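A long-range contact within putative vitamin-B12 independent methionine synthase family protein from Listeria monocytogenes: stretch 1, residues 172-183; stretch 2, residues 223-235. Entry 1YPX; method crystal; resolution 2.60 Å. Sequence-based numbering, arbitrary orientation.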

ATOM      1  N   ALA A 172      12.639  -5.190   8.574  1.00 44.48           N
ATOM      2  CA  ALA A 172      11.225  -4.870   8.805  1.00 45.58           C
ATOM      3  C   ALA A 172      10.333  -5.950   8.208  1.00 47.03           C
ATOM      4  O   ALA A 172       9.458  -6.503   8.876  1.00 48.22           O
ATOM      5  CB  ALA A 172      10.877  -3.521   8.181  1.00 47.60           C
ATOM      6  N   ILE A 173      10.568  -6.245   6.938  1.00 46.45           N
ATOM      7  CA  ILE A 173       9.795  -7.249   6.239  1.00 46.84           C
ATOM      8  C   ILE A 173       9.890  -8.598   6.942  1.00 47.69           C
ATOM      9  O   ILE A 173       8.889  -9.286   7.129  1.00 48.27           O
ATOM     10  CB  ILE A 173      10.288  -7.392   4.795  1.00 45.54           C
ATOM     11  CG1 ILE A 173      10.022  -6.102   4.033  1.00 43.75           C
ATOM     12  CG2 ILE A 173       9.605  -8.547   4.139  1.00 43.75           C
ATOM     13  CD1 ILE A 173      10.551  -6.102   2.635  1.00 44.45           C
ATOM     14  N   GLN A 174      11.103  -8.969   7.327  1.00 47.15           N
ATOM     15  CA  GLN A 174      11.321 -10.231   7.999  1.00 46.67           C
ATOM     16  C   GLN A 174      10.488 -10.269   9.282  1.00 46.88           C
ATOM     17  O   GLN A 174       9.831 -11.278   9.586  1.00 46.24           O
ATOM     18  CB  GLN A 174      12.812 -10.401   8.314  1.00 47.86           C
ATOM     19  CG  GLN A 174      13.242 -11.835   8.588  1.00 46.02           C
ATOM     20  CD  GLN A 174      12.905 -12.777   7.443  1.00 47.57           C
ATOM     21  OE1 GLN A 174      13.294 -12.545   6.291  1.00 50.38           O
ATOM     22  NE2 GLN A 174      12.176 -13.848   7.752  1.00 45.13           N
ATOM     23  N   ALA A 175      10.487  -9.172  10.030  1.00 46.35           N
ATOM     24  CA  ALA A 175       9.715  -9.133  11.269  1.00 45.37           C
ATOM     25  C   ALA A 175       8.228  -9.331  10.997  1.00 44.50           C
ATOM     26  O   ALA A 175       7.542  -9.967  11.796  1.00 46.62           O
ATOM     27  CB  ALA A 175       9.949  -7.816  12.000  1.00 45.88           C
ATOM     28  N   PHE A 176       7.735  -8.782   9.878  1.00 43.90           N
ATOM     29  CA  PHE A 176       6.320  -8.928   9.485  1.00 43.00           C
ATOM     30  C   PHE A 176       6.067 -10.363   9.052  1.00 43.30           C
ATOM     31  O   PHE A 176       5.053 -10.970   9.411  1.00 41.20           O
ATOM     32  CB  PHE A 176       5.953  -7.999   8.315  1.00 38.48           C
ATOM     33  CG  PHE A 176       5.446  -6.654   8.745  1.00 35.99           C
ATOM     34  CD1 PHE A 176       4.243  -6.527   9.420  1.00 35.14           C
ATOM     35  CD2 PHE A 176       6.180  -5.510   8.495  1.00 33.81           C
ATOM     36  CE1 PHE A 176       3.781  -5.279   9.830  1.00 30.15           C
ATOM     37  CE2 PHE A 176       5.723  -4.265   8.906  1.00 30.49           C
ATOM     38  CZ  PHE A 176       4.528  -4.152   9.574  1.00 29.50           C
ATOM     39  N   TYR A 177       6.991 -10.903   8.266  1.00 44.93           N
ATOM     40  CA  TYR A 177       6.839 -12.272   7.810  1.00 47.71           C
ATOM     41  C   TYR A 177       6.736 -13.171   9.029  1.00 48.49           C
ATOM     42  O   TYR A 177       5.764 -13.900   9.187  1.00 48.48           O
ATOM     43  CB  TYR A 177       8.027 -12.700   6.959  1.00 48.09           C
ATOM     44  CG  TYR A 177       7.881 -14.101   6.444  1.00 50.93           C
ATOM     45  CD1 TYR A 177       7.164 -14.372   5.284  1.00 53.43           C
ATOM     46  CD2 TYR A 177       8.442 -15.169   7.133  1.00 53.02           C
ATOM     47  CE1 TYR A 177       7.014 -15.681   4.821  1.00 54.00           C
ATOM     48  CE2 TYR A 177       8.298 -16.472   6.680  1.00 54.84           C
ATOM     49  CZ  TYR A 177       7.588 -16.724   5.528  1.00 54.44           C
ATOM     50  OH  TYR A 177       7.461 -18.029   5.099  1.00 56.82           O
ATOM     51  N   ASP A 178       7.737 -13.096   9.900  1.00 49.11           N
ATOM     52  CA  ASP A 178       7.762 -13.914  11.110  1.00 49.47           C
ATOM     53  C   ASP A 178       6.455 -13.803  11.880  1.00 49.65           C
ATOM     54  O   ASP A 178       5.982 -14.787  12.459  1.00 52.33           O
ATOM     55  CB  ASP A 178       8.917 -13.488  12.016  1.00 50.32           C
ATOM     56  CG  ASP A 178      10.254 -13.490  11.303  1.00 52.84           C
ATOM     57  OD1 ASP A 178      11.239 -12.988  11.887  1.00 55.47           O
ATOM     58  OD2 ASP A 178      10.330 -13.992  10.160  1.00 55.78           O
ATOM     59  N   ALA A 179       5.881 -12.603  11.898  1.00 47.34           N
ATOM     60  CA  ALA A 179       4.625 -12.356  12.600  1.00 44.90           C
ATOM     61  C   ALA A 179       3.486 -13.064  11.890  1.00 45.18           C
ATOM     62  O   ALA A 179       2.367 -13.151  12.408  1.00 44.00           O
ATOM     63  CB  ALA A 179       4.351 -10.862  12.673  1.00 45.58           C
ATOM     64  N   GLY A 180       3.784 -13.568  10.694  1.00 43.91           N
ATOM     65  CA  GLY A 180       2.791 -14.282   9.909  1.00 44.67           C
ATOM     66  C   GLY A 180       2.183 -13.536   8.726  1.00 43.80           C
ATOM     67  O   GLY A 180       1.123 -13.916   8.246  1.00 43.14           O
ATOM     68  N   CYS A 181       2.849 -12.493   8.244  1.00 42.72           N
ATOM     69  CA  CYS A 181       2.328 -11.725   7.131  1.00 41.61           C
ATOM     70  C   CYS A 181       2.746 -12.330   5.799  1.00 42.15           C
ATOM     71  O   CYS A 181       3.929 -12.582   5.567  1.00 41.18           O
ATOM     72  CB  CYS A 181       2.816 -10.281   7.229  1.00 40.59           C
ATOM     73  SG  CYS A 181       2.067  -9.118   6.051  1.00 41.71           S
ATOM     74  N   ARG A 182       1.773 -12.559   4.917  1.00 44.34           N
ATOM     75  CA  ARG A 182       2.047 -13.138   3.599  1.00 45.48           C
ATOM     76  C   ARG A 182       1.565 -12.242   2.490  1.00 45.44           C
ATOM     77  O   ARG A 182       1.517 -12.657   1.335  1.00 47.43           O
ATOM     78  CB  ARG A 182       1.389 -14.513   3.463  1.00 47.36           C
ATOM     79  CG  ARG A 182       2.398 -15.646   3.443  1.00 50.25           C
ATOM     80  CD  ARG A 182       3.339 -15.484   4.610  1.00 53.04           C
ATOM     81  NE  ARG A 182       3.717 -16.747   5.210  1.00 55.09           N
ATOM     82  CZ  ARG A 182       4.461 -16.837   6.302  1.00 58.23           C
ATOM     83  NH1 ARG A 182       4.893 -15.729   6.890  1.00 58.68           N
ATOM     84  NH2 ARG A 182       4.767 -18.031   6.803  1.00 59.62           N
ATOM     85  N   TYR A 183       1.209 -11.015   2.856  1.00 44.38           N
ATOM     86  CA  TYR A 183       0.726 -10.022   1.904  1.00 43.54           C
ATOM     87  C   TYR A 183       1.033  -8.615   2.456  1.00 43.48           C
ATOM     88  O   TYR A 183       0.292  -8.081   3.297  1.00 42.74           O
ATOM     89  CB  TYR A 183      -0.783 -10.229   1.684  1.00 42.47           C
ATOM     90  CG  TYR A 183      -1.404  -9.469   0.530  1.00 41.32           C
ATOM     91  CD1 TYR A 183      -2.754  -9.615   0.225  1.00 43.00           C
ATOM     92  CD2 TYR A 183      -0.675  -8.542  -0.197  1.00 43.14           C
ATOM     93  CE1 TYR A 183      -3.364  -8.841  -0.767  1.00 43.02           C
ATOM     94  CE2 TYR A 183      -1.270  -7.764  -1.187  1.00 43.69           C
ATOM     95  CZ  TYR A 183      -2.616  -7.912  -1.465  1.00 43.28           C
ATOM     96  OH  TYR A 183      -3.224  -7.105  -2.402  1.00 42.40           O
ATOM     97  N   GLU A 223      16.463  -3.518  -3.344  1.00 56.49           N
ATOM     98  CA  GLU A 223      17.343  -3.897  -2.248  1.00 59.81           C
ATOM     99  C   GLU A 223      16.551  -4.143  -0.965  1.00 59.37           C
ATOM    100  O   GLU A 223      16.798  -5.117  -0.251  1.00 60.06           O
ATOM    101  CB  GLU A 223      18.392  -2.815  -1.989  1.00 61.61           C
ATOM    102  CG  GLU A 223      19.423  -3.240  -0.970  1.00 64.80           C
ATOM    103  CD  GLU A 223      20.374  -2.133  -0.585  1.00 70.97           C
ATOM    104  OE1 GLU A 223      21.219  -2.392   0.314  1.00 71.20           O
ATOM    105  OE2 GLU A 223      20.286  -1.013  -1.168  1.00 71.80           O
ATOM    106  N   ALA A 224      15.603  -3.250  -0.682  1.00 58.34           N
ATOM    107  CA  ALA A 224      14.760  -3.350   0.502  1.00 57.55           C
ATOM    108  C   ALA A 224      13.990  -4.665   0.549  1.00 57.53           C
ATOM    109  O   ALA A 224      13.756  -5.216   1.626  1.00 55.79           O
ATOM    110  CB  ALA A 224      13.782  -2.181   0.546  1.00 58.76           C
ATOM    111  N   ILE A 225      13.599  -5.166  -0.619  1.00 57.93           N
ATOM    112  CA  ILE A 225      12.854  -6.416  -0.695  1.00 60.37           C
ATOM    113  C   ILE A 225      13.677  -7.561  -1.284  1.00 62.17           C
ATOM    114  O   ILE A 225      13.119  -8.556  -1.755  1.00 63.58           O
ATOM    115  CB  ILE A 225      11.583  -6.251  -1.535  1.00 59.24           C
ATOM    116  CG1 ILE A 225      11.945  -5.868  -2.970  1.00 58.85           C
ATOM    117  CG2 ILE A 225      10.703  -5.198  -0.915  1.00 60.83           C
ATOM    118  CD1 ILE A 225      10.769  -5.886  -3.920  1.00 56.36           C
ATOM    119  N   LYS A 226      14.997  -7.417  -1.253  1.00 62.14           N
ATOM    120  CA  LYS A 226      15.912  -8.428  -1.774  1.00 62.83           C
ATOM    121  C   LYS A 226      15.691  -9.790  -1.117  1.00 62.33           C
ATOM    122  O   LYS A 226      15.660 -10.816  -1.794  1.00 60.93           O
ATOM    123  CB  LYS A 226      17.359  -7.973  -1.553  1.00 65.38           C
ATOM    124  CG  LYS A 226      18.427  -8.933  -2.059  1.00 68.41           C
ATOM    125  CD  LYS A 226      19.825  -8.510  -1.586  1.00 70.31           C
ATOM    126  CE  LYS A 226      20.865  -9.601  -1.848  1.00 71.79           C
ATOM    127  NZ  LYS A 226      22.148  -9.352  -1.120  1.00 73.17           N
ATOM    128  N   HIS A 227      15.528  -9.800   0.201  1.00 62.65           N
ATOM    129  CA  HIS A 227      15.328 -11.051   0.931  1.00 63.10           C
ATOM    130  C   HIS A 227      13.849 -11.335   1.194  1.00 62.64           C
ATOM    131  O   HIS A 227      13.448 -11.594   2.331  1.00 63.46           O
ATOM    132  CB  HIS A 227      16.088 -11.003   2.261  1.00 64.51           C
ATOM    133  CG  HIS A 227      17.569 -10.813   2.111  1.00 66.75           C
ATOM    134  ND1 HIS A 227      18.287  -9.939   2.899  1.00 66.15           N
ATOM    135  CD2 HIS A 227      18.470 -11.410   1.293  1.00 67.55           C
ATOM    136  CE1 HIS A 227      19.567 -10.005   2.574  1.00 68.38           C
ATOM    137  NE2 HIS A 227      19.706 -10.890   1.602  1.00 67.79           N
ATOM    138  N   LYS A 228      13.046 -11.295   0.136  1.00 62.47           N
ATOM    139  CA  LYS A 228      11.609 -11.540   0.235  1.00 61.33           C
ATOM    140  C   LYS A 228      11.307 -13.027   0.106  1.00 61.14           C
ATOM    141  O   LYS A 228      11.605 -13.644  -0.919  1.00 60.77           O
ATOM    142  CB  LYS A 228      10.863 -10.770  -0.870  1.00 60.67           C
ATOM    143  CG  LYS A 228       9.333 -10.725  -0.730  1.00 59.02           C
ATOM    144  CD  LYS A 228       8.586 -11.734  -1.620  1.00 60.59           C
ATOM    145  CE  LYS A 228       8.682 -11.377  -3.110  1.00 60.98           C
ATOM    146  NZ  LYS A 228       7.806 -12.246  -3.948  1.00 59.94           N
ATOM    147  N   PRO A 229      10.717 -13.622   1.152  1.00 59.78           N
ATOM    148  CA  PRO A 229      10.363 -15.041   1.163  1.00 59.69           C
ATOM    149  C   PRO A 229       9.530 -15.412  -0.062  1.00 60.19           C
ATOM    150  O   PRO A 229       8.801 -14.582  -0.618  1.00 60.76           O
ATOM    151  CB  PRO A 229       9.560 -15.189   2.453  1.00 58.10           C
ATOM    152  CG  PRO A 229      10.177 -14.186   3.340  1.00 57.58           C
ATOM    153  CD  PRO A 229      10.371 -12.991   2.437  1.00 59.33           C
ATOM    154  N   ALA A 230       9.624 -16.673  -0.459  1.00 59.56           N
ATOM    155  CA  ALA A 230       8.903 -17.182  -1.615  1.00 57.24           C
ATOM    156  C   ALA A 230       7.371 -17.112  -1.508  1.00 57.46           C
ATOM    157  O   ALA A 230       6.696 -16.811  -2.492  1.00 55.16           O
ATOM    158  CB  ALA A 230       9.340 -18.614  -1.881  1.00 55.26           C
ATOM    159  N   ASP A 231       6.826 -17.393  -0.325  1.00 58.58           N
ATOM    160  CA  ASP A 231       5.368 -17.381  -0.126  1.00 59.16           C
ATOM    161  C   ASP A 231       4.785 -16.036   0.294  1.00 57.72           C
ATOM    162  O   ASP A 231       3.596 -15.941   0.604  1.00 58.56           O
ATOM    163  CB  ASP A 231       4.962 -18.409   0.928  1.00 60.96           C
ATOM    164  CG  ASP A 231       5.609 -18.144   2.271  1.00 64.13           C
ATOM    165  OD1 ASP A 231       5.117 -18.662   3.303  1.00 67.40           O
ATOM    166  OD2 ASP A 231       6.625 -17.418   2.292  1.00 66.73           O
HETATM  167  N   MSE A 232       5.613 -15.001   0.334  1.00 55.63           N
HETATM  168  CA  MSE A 232       5.113 -13.695   0.712  1.00 54.79           C
HETATM  169  C   MSE A 232       4.921 -12.843  -0.537  1.00 52.26           C
HETATM  170  O   MSE A 232       5.761 -12.845  -1.440  1.00 52.80           O
HETATM  171  CB  MSE A 232       6.071 -13.008   1.684  1.00 54.81           C
HETATM  172  CG  MSE A 232       5.565 -11.650   2.165  1.00 57.38           C
HETATM  173 SE   MSE A 232       6.827 -10.690   3.302  1.00 63.09          SE
HETATM  174  CE  MSE A 232       8.249 -10.561   2.026  1.00 60.58           C
ATOM    175  N   VAL A 233       3.804 -12.124  -0.590  1.00 49.57           N
ATOM    176  CA  VAL A 233       3.497 -11.263  -1.730  1.00 45.48           C
ATOM    177  C   VAL A 233       3.776  -9.807  -1.333  1.00 45.50           C
ATOM    178  O   VAL A 233       3.418  -9.360  -0.243  1.00 44.47           O
ATOM    179  CB  VAL A 233       2.001 -11.431  -2.156  1.00 44.26           C
ATOM    180  CG1 VAL A 233       1.676 -10.534  -3.346  1.00 44.82           C
ATOM    181  CG2 VAL A 233       1.710 -12.883  -2.503  1.00 40.07           C
ATOM    182  N   ILE A 234       4.452  -9.074  -2.207  1.00 45.55           N
ATOM    183  CA  ILE A 234       4.726  -7.680  -1.921  1.00 44.33           C
ATOM    184  C   ILE A 234       4.239  -6.811  -3.058  1.00 43.28           C
ATOM    185  O   ILE A 234       4.875  -6.713  -4.102  1.00 45.47           O
ATOM    186  CB  ILE A 234       6.215  -7.418  -1.673  1.00 44.36           C
ATOM    187  CG1 ILE A 234       6.625  -8.094  -0.347  1.00 48.37           C
ATOM    188  CG2 ILE A 234       6.474  -5.899  -1.654  1.00 45.69           C
ATOM    189  CD1 ILE A 234       8.011  -7.705   0.204  1.00 45.05           C
ATOM    190  N   THR A 235       3.085  -6.198  -2.853  1.00 41.71           N
ATOM    191  CA  THR A 235       2.495  -5.340  -3.858  1.00 39.82           C
ATOM    192  C   THR A 235       2.878  -3.901  -3.592  1.00 42.66           C
ATOM    193  O   THR A 235       3.250  -3.525  -2.471  1.00 40.38           O
ATOM    194  CB  THR A 235       0.954  -5.428  -3.842  1.00 39.65           C
ATOM    195  OG1 THR A 235       0.458  -5.136  -2.518  1.00 36.05           O
ATOM    196  CG2 THR A 235       0.503  -6.805  -4.294  1.00 34.63           C
TER

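The contact docks the last turns of a helix, and the chain that leaves it, against a loop that runs into a strand. Ile 173 and Tyr 177, one helical turn apart, both direct CA-to-CB toward the second stretch, and their rotamers decide what each reaches. Ile 173 is m at chi1 and t at chi2, an extended arrangement that carries CD1 to 3.5 Å from the O of Ala 224, with CG2 of Ile 225 at 3.7 Å and CD1 of Ile 234 at 3.9 Å. The other branch meets selenomethionine Met 232, with CG2 of Ile 173 3.2 Å from CE of Met 232, shorter than two methyl groups usually approach and best read as contact, not as a measure of fit. Met 232 leaves its backbone sideways, runs t, t, and then turns p at chi3, so that its methyl ends beside the isoleucine.

Tyr 177 takes the t rotamer, which lays its ring along the loop and gives its parts different work. Pro 229 covers one face: its CG sits 3.8 Å from the centroid of the Tyr 177 ring, 20° off the normal, a CH-pi contact. CB of Met 232 packs near the ring plane, 4.0 Å from CD1 of Tyr 177. At the tip, the OH of Tyr 177 is 3.0 Å from both OD1 and OD2 of Asp 231 and hydrogen bonds to this carboxylate.

Asp 231 lies within the type I turn from Pro 229 to Met 232, and its p rotamer presents the carboxylate to the tyrosine and to Arg 182 together. NE of Arg 182 forms a salt bridge with OD1 of Asp 231 at 3.0 Å. Arg 182 has chi1 at -110° and chi3 at 143°, both between wells; its CA-to-CB bond points sideways, yet the end of the side chain comes nearer. Its NH1 also makes a weak hydrogen bond to Tyr 177 O, 3.1 Å away, which brings the guanidinium back to its own stretch.

Between helix and strand, Gly 180 has positive phi in a Schellman motif; a CB there would be jammed against the preceding carbonyl oxygen, so the backbone itself calls for glycine.

The chain then pairs in parallel with stretch 2. N of Val 233 donates to O of Arg 182 at 3.0 Å with an angle of 162°, and CA of Tyr 183 makes a CA-H...O contact with O of Val 233 at 3.5 Å. Tyr 183 and Val 233 share a face of the sheet. The t rotamer of Tyr 183 carries its ring onward to Thr 235, whose OG1 lies at the ring edge, 3.4 Å from CE2 of Tyr 183.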